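AxyAgu115A (Amphibacillus xylanus NBRC 15112, PDB 6NPS) probably cleaves alpha-linked glucuronic acid side groups from arabinoglucuronoxylan as a family GH115 alpha-glucuronidase, in coordinated action with alpha-arabinofuranosidases. Local coordinates at residues N777-Y782 against T786-K791; D696-S701 against V746-L751; D42-L45 against Y49-E52. The protein carries 3 engineered substitutions. All coordinates share one frame; numbering follows the deposited sequence.

Interaction 1 (N777-Y782 against T786-K791); sequences NDFTNY and TFVDTK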
loop_
_atom_site.group_PDB
_atom_site.type_symbol
_atom_site.label_atom_id
_atom_site.label_comp_id
_atom_site.label_asym_id
_atom_site.label_seq_id
_atom_site.Cartn_x
_atom_site.Cartn_y
_atom_site.Cartn_z
ATOM N N ASN A 777 28.310 31.296 -6.224
ATOM C CA ASN A 777 28.838 32.069 -5.122
ATOM C C ASN A 777 29.433 31.105 -4.112
ATOM O O ASN A 777 28.711 30.265 -3.581
ATOM C CB ASN A 777 27.678 32.842 -4.506
ATOM C CG ASN A 777 28.120 33.966 -3.638
ATOM O OD1 ASN A 777 29.267 33.990 -3.183
ATOM N ND2 ASN A 777 27.222 34.920 -3.393
ATOM N N ASP A 778 30.719 31.199 -3.823
ATOM C CA ASP A 778 31.225 30.246 -2.840
ATOM C C ASP A 778 31.236 30.790 -1.410
ATOM O O ASP A 778 31.557 30.035 -0.482
ATOM C CB ASP A 778 32.614 29.735 -3.234
ATOM C CG ASP A 778 32.707 28.207 -3.167
ATOM O OD1 ASP A 778 33.215 27.590 -4.131
ATOM O OD2 ASP A 778 32.260 27.622 -2.152
ATOM N N PHE A 779 30.868 32.059 -1.205
ATOM C CA PHE A 779 30.543 32.594 0.121
ATOM C C PHE A 779 31.777 32.734 1.018
ATOM O O PHE A 779 31.677 32.664 2.247
ATOM C CB PHE A 779 29.467 31.745 0.812
ATOM C CG PHE A 779 28.200 31.622 0.024
ATOM C CD1 PHE A 779 27.330 32.697 -0.081
ATOM C CD2 PHE A 779 27.883 30.438 -0.622
ATOM C CE1 PHE A 779 26.153 32.582 -0.821
ATOM C CE2 PHE A 779 26.715 30.315 -1.347
ATOM C CZ PHE A 779 25.853 31.384 -1.458
ATOM N N THR A 780 32.940 32.949 0.401
ATOM C CA THR A 780 34.167 33.297 1.112
ATOM C C THR A 780 33.983 34.466 2.089
ATOM O O THR A 780 34.763 34.584 3.040
ATOM C CB THR A 780 35.280 33.644 0.092
ATOM O OG1 THR A 780 35.094 34.974 -0.413
ATOM C CG2 THR A 780 35.280 32.689 -1.096
ATOM N N ASN A 781 32.974 35.330 1.877
ATOM C CA ASN A 781 32.707 36.504 2.713
ATOM C C ASN A 781 32.180 36.163 4.108
ATOM O O ASN A 781 32.090 37.063 4.950
ATOM C CB ASN A 781 31.709 37.441 2.014
ATOM C CG ASN A 781 30.452 36.716 1.521
ATOM O OD1 ASN A 781 30.510 35.847 0.640
ATOM N ND2 ASN A 781 29.307 37.080 2.083
ATOM N N TYR A 782 31.813 34.907 4.370
ATOM C CA TYR A 782 31.433 34.413 5.686
ATOM C C TYR A 782 32.556 33.572 6.278
ATOM O O TYR A 782 33.397 33.038 5.550
ATOM C CB TYR A 782 30.163 33.560 5.617
ATOM C CG TYR A 782 28.962 34.288 5.085
ATOM C CD1 TYR A 782 28.397 35.352 5.780
ATOM C CD2 TYR A 782 28.387 33.913 3.880
ATOM C CE1 TYR A 782 27.285 36.027 5.283
ATOM C CE2 TYR A 782 27.277 34.582 3.368
ATOM C CZ TYR A 782 26.728 35.627 4.075
ATOM O OH TYR A 782 25.631 36.267 3.551
ATOM N N THR A 786 30.149 28.345 8.266
ATOM C CA THR A 786 28.852 28.983 8.072
ATOM C C THR A 786 27.990 28.169 7.110
ATOM O O THR A 786 28.355 27.998 5.938
ATOM C CB THR A 786 29.019 30.387 7.523
ATOM O OG1 THR A 786 29.855 31.125 8.411
ATOM C CG2 THR A 786 27.654 31.058 7.405
ATOM N N PHE A 787 26.835 27.705 7.587
ATOM C CA PHE A 787 25.898 27.005 6.723
ATOM C C PHE A 787 25.100 28.019 5.911
ATOM O O PHE A 787 24.698 29.070 6.422
ATOM C CB PHE A 787 24.985 26.098 7.555
ATOM C CG PHE A 787 25.674 24.847 8.022
ATOM C CD1 PHE A 787 26.494 24.866 9.140
ATOM C CD2 PHE A 787 25.541 23.654 7.313
ATOM C CE1 PHE A 787 27.164 23.739 9.540
ATOM C CE2 PHE A 787 26.199 22.521 7.703
ATOM C CZ PHE A 787 27.016 22.556 8.832
ATOM N N VAL A 788 24.907 27.741 4.628
ATOM C CA VAL A 788 24.259 28.717 3.742
ATOM C C VAL A 788 23.036 28.042 3.131
ATOM O O VAL A 788 23.172 27.026 2.442
ATOM C CB VAL A 788 25.199 29.236 2.642
ATOM C CG1 VAL A 788 24.440 30.234 1.731
ATOM C CG2 VAL A 788 26.405 29.973 3.229
ATOM N N ASP A 789 21.847 28.594 3.391
ATOM C CA ASP A 789 20.609 28.059 2.826
ATOM C C ASP A 789 20.537 28.361 1.330
ATOM O O ASP A 789 20.232 29.484 0.932
ATOM C CB ASP A 789 19.390 28.642 3.539
ATOM C CG ASP A 789 18.044 28.120 2.959
ATOM O OD1 ASP A 789 18.030 27.429 1.906
ATOM O OD2 ASP A 789 16.984 28.388 3.579
ATOM N N THR A 790 20.738 27.355 0.491
ATOM C CA THR A 790 20.428 27.525 -0.914
ATOM C C THR A 790 19.325 26.604 -1.418
ATOM O O THR A 790 18.749 26.893 -2.466
ATOM C CB THR A 790 21.681 27.305 -1.767
ATOM O OG1 THR A 790 22.177 25.980 -1.536
ATOM C CG2 THR A 790 22.741 28.313 -1.406
ATOM N N LYS A 791 19.008 25.517 -0.713
ATOM C CA LYS A 791 18.007 24.566 -1.179
ATOM C C LYS A 791 16.643 24.765 -0.528
ATOM O O LYS A 791 15.711 24.001 -0.814
ATOM C CB LYS A 791 18.477 23.123 -0.922
ATOM C CG LYS A 791 19.682 22.690 -1.735
ATOM C CD LYS A 791 20.049 21.247 -1.428
ATOM C CE LYS A 791 20.874 20.662 -2.558
ATOM N NZ LYS A 791 21.122 19.210 -2.360
#
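V788 places its CG1 methyl over one face of the F779 ring, 3.8 Å from the ring centroid and 15° off the normal, which is the geometry of a CH-pi contact. The methyl is offset toward the rim, and its closest ring atom is F779 CZ. Two branches of the valine share the ring: with CG1 anti to the backbone N (chi1 179°), CG2 is placed near the other end, 4.0 Å from F779 CG. T790 adds CG2 obliquely, 4.4 Å from F779 CZ. A second patch lies at the turn's far end, where Y782 CB sits 3.7 Å from T786 OG1 and the two side chains cross at about a right angle; the threonine hydroxyl itself is hydrogen-bonded to P783 O. No hydrogen bond joins the two segments, so the contact rests on apolar and van der Waals touches. F779 to Y782 form a type I beta turn, closed by Y782 N to F779 O at 3.1 Å; the loop holding it links strand 766-775 to strand 786-788, a strand within the GH115 C-terminal family region, whose clan is consistent with a galactose-binding-like beta-sandwich. Further out, N777 OD1 accepts from F779 N to form an Asx turn, the donor lying above the carbonyl plane, and this brings N777 CG against the opposite face of the F779 ring, 3.7 Å above its plane. The phenylalanine is thus sandwiched between an amide and a methyl. F779 CD1 meets the Y782 ring at its edge, and N781 ND2 lies 3.4 Å above one face of that ring. V788 is backbone-bonded to Y964, F779 also touches V966, and Y782 touches V853 of strand 847-854.

Interaction 2 (D696-S701 against V746-L751); sequences DVNQAS and VDRDGL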
loop_
_atom_site.group_PDB
_atom_site.type_symbol
_atom_site.label_atom_id
_atom_site.label_comp_id
_atom_site.label_asym_id
_atom_site.label_seq_id
_atom_site.Cartn_x
_atom_site.Cartn_y
_atom_site.Cartn_z
ATOM N N ASP A 696 29.966 23.830 -4.168
ATOM C CA ASP A 696 31.059 22.892 -4.329
ATOM C C ASP A 696 30.634 21.570 -4.949
ATOM O O ASP A 696 31.435 20.632 -4.972
ATOM C CB ASP A 696 31.744 22.632 -2.980
ATOM C CG ASP A 696 30.807 22.047 -1.933
ATOM O OD1 ASP A 696 29.572 21.991 -2.148
ATOM O OD2 ASP A 696 31.325 21.657 -0.864
ATOM N N VAL A 697 29.406 21.455 -5.456
ATOM C CA VAL A 697 28.968 20.217 -6.082
ATOM C C VAL A 697 29.189 20.298 -7.594
ATOM O O VAL A 697 28.842 21.293 -8.250
ATOM C CB VAL A 697 27.512 19.905 -5.719
ATOM C CG1 VAL A 697 27.019 18.688 -6.481
ATOM C CG2 VAL A 697 27.436 19.641 -4.200
ATOM N N ASN A 698 29.808 19.261 -8.156
ATOM C CA ASN A 698 30.104 19.275 -9.579
ATOM C C ASN A 698 29.611 18.018 -10.288
ATOM O O ASN A 698 30.063 17.726 -11.401
ATOM C CB ASN A 698 31.603 19.471 -9.798
ATOM C CG ASN A 698 32.077 20.798 -9.272
ATOM O OD1 ASN A 698 31.749 21.846 -9.825
ATOM N ND2 ASN A 698 32.835 20.767 -8.192
ATOM N N GLN A 699 28.686 17.275 -9.684
ATOM C CA GLN A 699 28.125 16.116 -10.361
ATOM C C GLN A 699 26.675 15.935 -9.944
ATOM O O GLN A 699 26.318 16.177 -8.790
ATOM C CB GLN A 699 28.915 14.832 -10.065
ATOM C CG GLN A 699 28.812 14.346 -8.636
ATOM C CD GLN A 699 29.889 13.322 -8.299
ATOM O OE1 GLN A 699 30.704 12.960 -9.150
ATOM N NE2 GLN A 699 29.907 12.868 -7.049
ATOM N N ALA A 700 25.851 15.496 -10.888
ATOM C CA ALA A 700 24.465 15.148 -10.594
ATOM C C ALA A 700 24.011 14.181 -11.679
ATOM O O ALA A 700 24.709 13.973 -12.678
ATOM C CB ALA A 700 23.566 16.382 -10.549
ATOM N N SER A 701 22.834 13.588 -11.486
ATOM C CA SER A 701 22.412 12.665 -12.530
ATOM C C SER A 701 20.907 12.500 -12.531
ATOM O O SER A 701 20.223 12.802 -11.548
ATOM C CB SER A 701 23.097 11.295 -12.399
ATOM O OG SER A 701 22.854 10.681 -11.167
ATOM N N VAL A 746 28.188 20.927 -15.038
ATOM C CA VAL A 746 28.128 22.385 -15.061
ATOM C C VAL A 746 29.551 22.929 -15.126
ATOM O O VAL A 746 30.378 22.631 -14.256
ATOM C CB VAL A 746 27.387 22.926 -13.829
ATOM C CG1 VAL A 746 27.558 24.434 -13.720
ATOM C CG2 VAL A 746 25.901 22.579 -13.931
ATOM N N ASP A 747 29.834 23.736 -16.139
ATOM C CA ASP A 747 31.125 24.412 -16.208
ATOM C C ASP A 747 31.042 25.675 -15.370
ATOM O O ASP A 747 30.473 26.677 -15.796
ATOM C CB ASP A 747 31.491 24.732 -17.647
ATOM C CG ASP A 747 32.899 25.309 -17.767
ATOM O OD1 ASP A 747 33.645 25.312 -16.749
ATOM O OD2 ASP A 747 33.252 25.738 -18.887
ATOM N N ARG A 748 31.623 25.636 -14.174
ATOM C CA ARG A 748 31.585 26.758 -13.246
ATOM C C ARG A 748 32.587 27.848 -13.591
ATOM O O ARG A 748 32.528 28.931 -12.999
ATOM C CB ARG A 748 31.814 26.238 -11.815
ATOM C CG ARG A 748 30.677 25.299 -11.372
ATOM C CD ARG A 748 30.809 24.937 -9.889
ATOM N NE ARG A 748 29.662 24.190 -9.364
ATOM C CZ ARG A 748 28.581 24.733 -8.815
ATOM N NH1 ARG A 748 28.454 26.055 -8.750
ATOM N NH2 ARG A 748 27.608 23.948 -8.351
ATOM N N ASP A 749 33.470 27.610 -14.554
ATOM C CA ASP A 749 34.509 28.579 -14.905
ATOM C C ASP A 749 33.882 29.810 -15.557
ATOM O O ASP A 749 33.452 29.761 -16.715
ATOM C CB ASP A 749 35.531 27.919 -15.828
ATOM C CG ASP A 749 36.798 28.794 -16.063
ATOM O OD1 ASP A 749 37.190 29.592 -15.177
ATOM O OD2 ASP A 749 37.396 28.679 -17.159
ATOM N N GLY A 750 33.871 30.944 -14.846
ATOM C CA GLY A 750 33.309 32.166 -15.419
ATOM C C GLY A 750 31.793 32.258 -15.324
ATOM O O GLY A 750 31.201 33.187 -15.879
ATOM N N LEU A 751 31.165 31.333 -14.623
ATOM C CA LEU A 751 29.717 31.329 -14.440
ATOM C C LEU A 751 29.307 32.311 -13.342
ATOM O O LEU A 751 29.902 32.333 -12.252
ATOM C CB LEU A 751 29.274 29.921 -14.076
ATOM C CG LEU A 751 27.810 29.491 -14.058
ATOM C CD1 LEU A 751 27.288 29.571 -15.472
ATOM C CD2 LEU A 751 27.738 28.082 -13.547
HETATM O O HOH W 1 29.917 19.433 -13.255
#
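R748 reaches V697 O with two nitrogens, NH2 at 2.9 Å and NE at 3.2 Å, in a side-on grip on a single carbonyl oxygen. That oxygen lies close to the guanidinium plane, at its edge. At the acceptor, NH2 approaches in the carbonyl plane while NE is tilted from it by 33°. The NH2 bond is both shorter and straighter. The remaining guanidinium hydrogens are used as well: NH1 bonds V775 O and N776 OD1, and NH2 also bonds F692 O. So many partners probably fix its rotation, at the end of a side chain extended from CG to NE. This is the firm part of the contact, and it lies at one end of two five-stranded sheets, where the chain leaves strand 739-746 for strand 754-763 of the other sheet; V746 touches V774 of that second sheet, as expected of a beta-sandwich. The type II turn from R748 to L751 makes the connection, G750 taking backbone angles at which a CB would jam against the carbonyl O of D749, and D747 OD1 accepts from D749 N in an Asx turn. Toward solvent the contact slackens. The exposed N698 offers OD1 to R748 NE at 3.2 Å, but the angle at hydrogen is only 125° and the bond is weak, with the amide and guanidinium planes nearly perpendicular. Beside this, a water bridges the two backbones, accepting from V746 N at 2.9 Å and donating to N698 O across a distance short enough to make its exact position doubtful.

Interaction 3 (D42-L45 against Y49-E52); sequences DVEL and YQPE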
loop_
_atom_site.group_PDB
_atom_site.type_symbol
_atom_site.label_atom_id
_atom_site.label_comp_id
_atom_site.label_asym_id
_atom_site.label_seq_id
_atom_site.Cartn_x
_atom_site.Cartn_y
_atom_site.Cartn_z
ATOM N N ASP A 42 46.079 -24.526 28.000
ATOM C CA ASP A 42 46.498 -23.389 27.181
ATOM C C ASP A 42 47.994 -23.466 26.839
ATOM O O ASP A 42 48.394 -23.182 25.702
ATOM C CB ASP A 42 46.169 -22.073 27.896
ATOM C CG ASP A 42 44.649 -21.882 28.177
ATOM O OD1 ASP A 42 43.805 -22.679 27.692
ATOM O OD2 ASP A 42 44.305 -20.929 28.912
ATOM N N VAL A 43 48.831 -23.872 27.799
ATOM C CA VAL A 43 50.252 -24.048 27.505
ATOM C C VAL A 43 50.439 -25.078 26.390
ATOM O O VAL A 43 51.236 -24.878 25.461
ATOM C CB VAL A 43 51.011 -24.437 28.787
ATOM C CG1 VAL A 43 52.478 -24.837 28.480
ATOM C CG2 VAL A 43 50.937 -23.276 29.824
ATOM N N GLU A 44 49.716 -26.195 26.468
ATOM C CA GLU A 44 49.805 -27.217 25.425
ATOM C C GLU A 44 49.374 -26.680 24.058
ATOM O O GLU A 44 49.930 -27.072 23.025
ATOM C CB GLU A 44 48.952 -28.428 25.801
ATOM C CG GLU A 44 48.950 -29.543 24.769
ATOM C CD GLU A 44 47.963 -30.655 25.121
ATOM O OE1 GLU A 44 47.767 -31.562 24.277
ATOM O OE2 GLU A 44 47.391 -30.630 26.242
ATOM N N LEU A 45 48.387 -25.787 24.019
ATOM C CA LEU A 45 47.953 -25.292 22.713
ATOM C C LEU A 45 48.993 -24.379 22.095
ATOM O O LEU A 45 49.112 -24.324 20.862
ATOM C CB LEU A 45 46.639 -24.535 22.837
ATOM C CG LEU A 45 45.417 -25.355 23.247
ATOM C CD1 LEU A 45 44.248 -24.396 23.428
ATOM C CD2 LEU A 45 45.100 -26.405 22.185
ATOM N N TYR A 49 52.962 -29.307 23.455
ATOM C CA TYR A 49 53.303 -30.434 24.316
ATOM C C TYR A 49 52.652 -30.225 25.678
ATOM O O TYR A 49 52.497 -29.093 26.144
ATOM C CB TYR A 49 54.835 -30.604 24.453
ATOM C CG TYR A 49 55.556 -30.906 23.140
ATOM C CD1 TYR A 49 55.607 -32.202 22.631
ATOM C CD2 TYR A 49 56.184 -29.898 22.422
ATOM C CE1 TYR A 49 56.270 -32.487 21.425
ATOM C CE2 TYR A 49 56.839 -30.166 21.219
ATOM C CZ TYR A 49 56.877 -31.459 20.721
ATOM O OH TYR A 49 57.534 -31.724 19.526
ATOM N N GLN A 50 52.261 -31.315 26.311
ATOM C CA GLN A 50 51.471 -31.209 27.535
ATOM C C GLN A 50 52.375 -30.929 28.733
ATOM O O GLN A 50 53.271 -31.733 29.016
ATOM C CB GLN A 50 50.687 -32.491 27.754
ATOM C CG GLN A 50 49.649 -32.426 28.856
ATOM C CD GLN A 50 49.026 -33.794 29.130
ATOM O OE1 GLN A 50 49.169 -34.734 28.336
ATOM N NE2 GLN A 50 48.351 -33.916 30.270
ATOM N N PRO A 51 52.198 -29.812 29.443
ATOM C CA PRO A 51 52.945 -29.611 30.693
ATOM C C PRO A 51 52.392 -30.476 31.807
ATOM O O PRO A 51 51.253 -30.956 31.773
ATOM C CB PRO A 51 52.728 -28.130 31.014
ATOM C CG PRO A 51 51.388 -27.844 30.442
ATOM C CD PRO A 51 51.299 -28.681 29.167
ATOM N N GLU A 52 53.220 -30.675 32.828
ATOM C CA GLU A 52 52.837 -31.500 33.966
ATOM C C GLU A 52 53.055 -30.834 35.323
ATOM O O GLU A 52 54.049 -30.142 35.548
ATOM C CB GLU A 52 53.575 -32.841 33.921
ATOM C CG GLU A 52 52.659 -34.054 33.927
ATOM C CD GLU A 52 51.680 -34.039 35.085
ATOM O OE1 GLU A 52 51.571 -35.068 35.785
ATOM O OE2 GLU A 52 51.021 -33.001 35.295
#
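E44 lies against the backbone of Y49 almost from its root. Its CA is 3.4 Å from Y49 O, with an angle of 144° at the hydrogen, which qualifies as a CA-H...O contact. Moving outward, CB is 3.6 Å from the same oxygen and 4.1 Å from P51 CD, so both the carbonyl oxygen and the proline ring lie on the same flank of CB. With CG anti to the backbone N (chi1 179°), the chain runs on past the Y49 carbonyl, CG lying 3.8 Å from Y49 O. Beyond CG the chain is extended and carries OE2 to 3.9 Å from Q50 CG, a van der Waals touch with the aliphatic part of the glutamine. Q50 is also extended, and the carboxylate and amide planes differ by just 16°, although the two side chains run obliquely to one another. Cutting the side chain back to an alanine here would probably thin the cover over Y49 O and strip it from the aliphatic part of Q50. The inner half of the contact is apolar: V43 CG1 packs on P51 CG at 3.8 Å, with L134 touching the valine and L12 of helix 9-12 the proline. P51 CD also lies 4.0 Å from E44 N, so the ring rests on the helix backbone as well. D42, whose side chain leaves the helix away from 49-52, forms a salt bridge with R207. Close backbone approach, E44 CA to Q50 CA being 4.8 Å, together with a proline laid on the last turn, marks a tight chain reversal at the C-terminal end of helix 30-47, a helix-to-strand connection leading into strand 53-54.

Interactions 1 and 2 are neighbours, their centres 16 Å apart and their nearest atoms about 5 Å apart, and both belong to the beta-rich C-terminal third. Strand 766-775 relates them: the chain leaves it to enter 777-782, while its end also receives the arginine of 746-751. Interaction 3 stands apart, its centre 68 Å from that of interaction 1, on the opposite side of the chain's centre, where a helix gives way to a strand near the N-terminus. Chemistry follows place. The surface contact, interaction 2, is polar and hydrogen-bonded; interactions 1 and 3, both partly buried and local in sequence, have no hydrogen bond between their segments and rely on methyl-to-ring and valine-to-proline packing, respectively, with a CA-H...O contact in interaction 3.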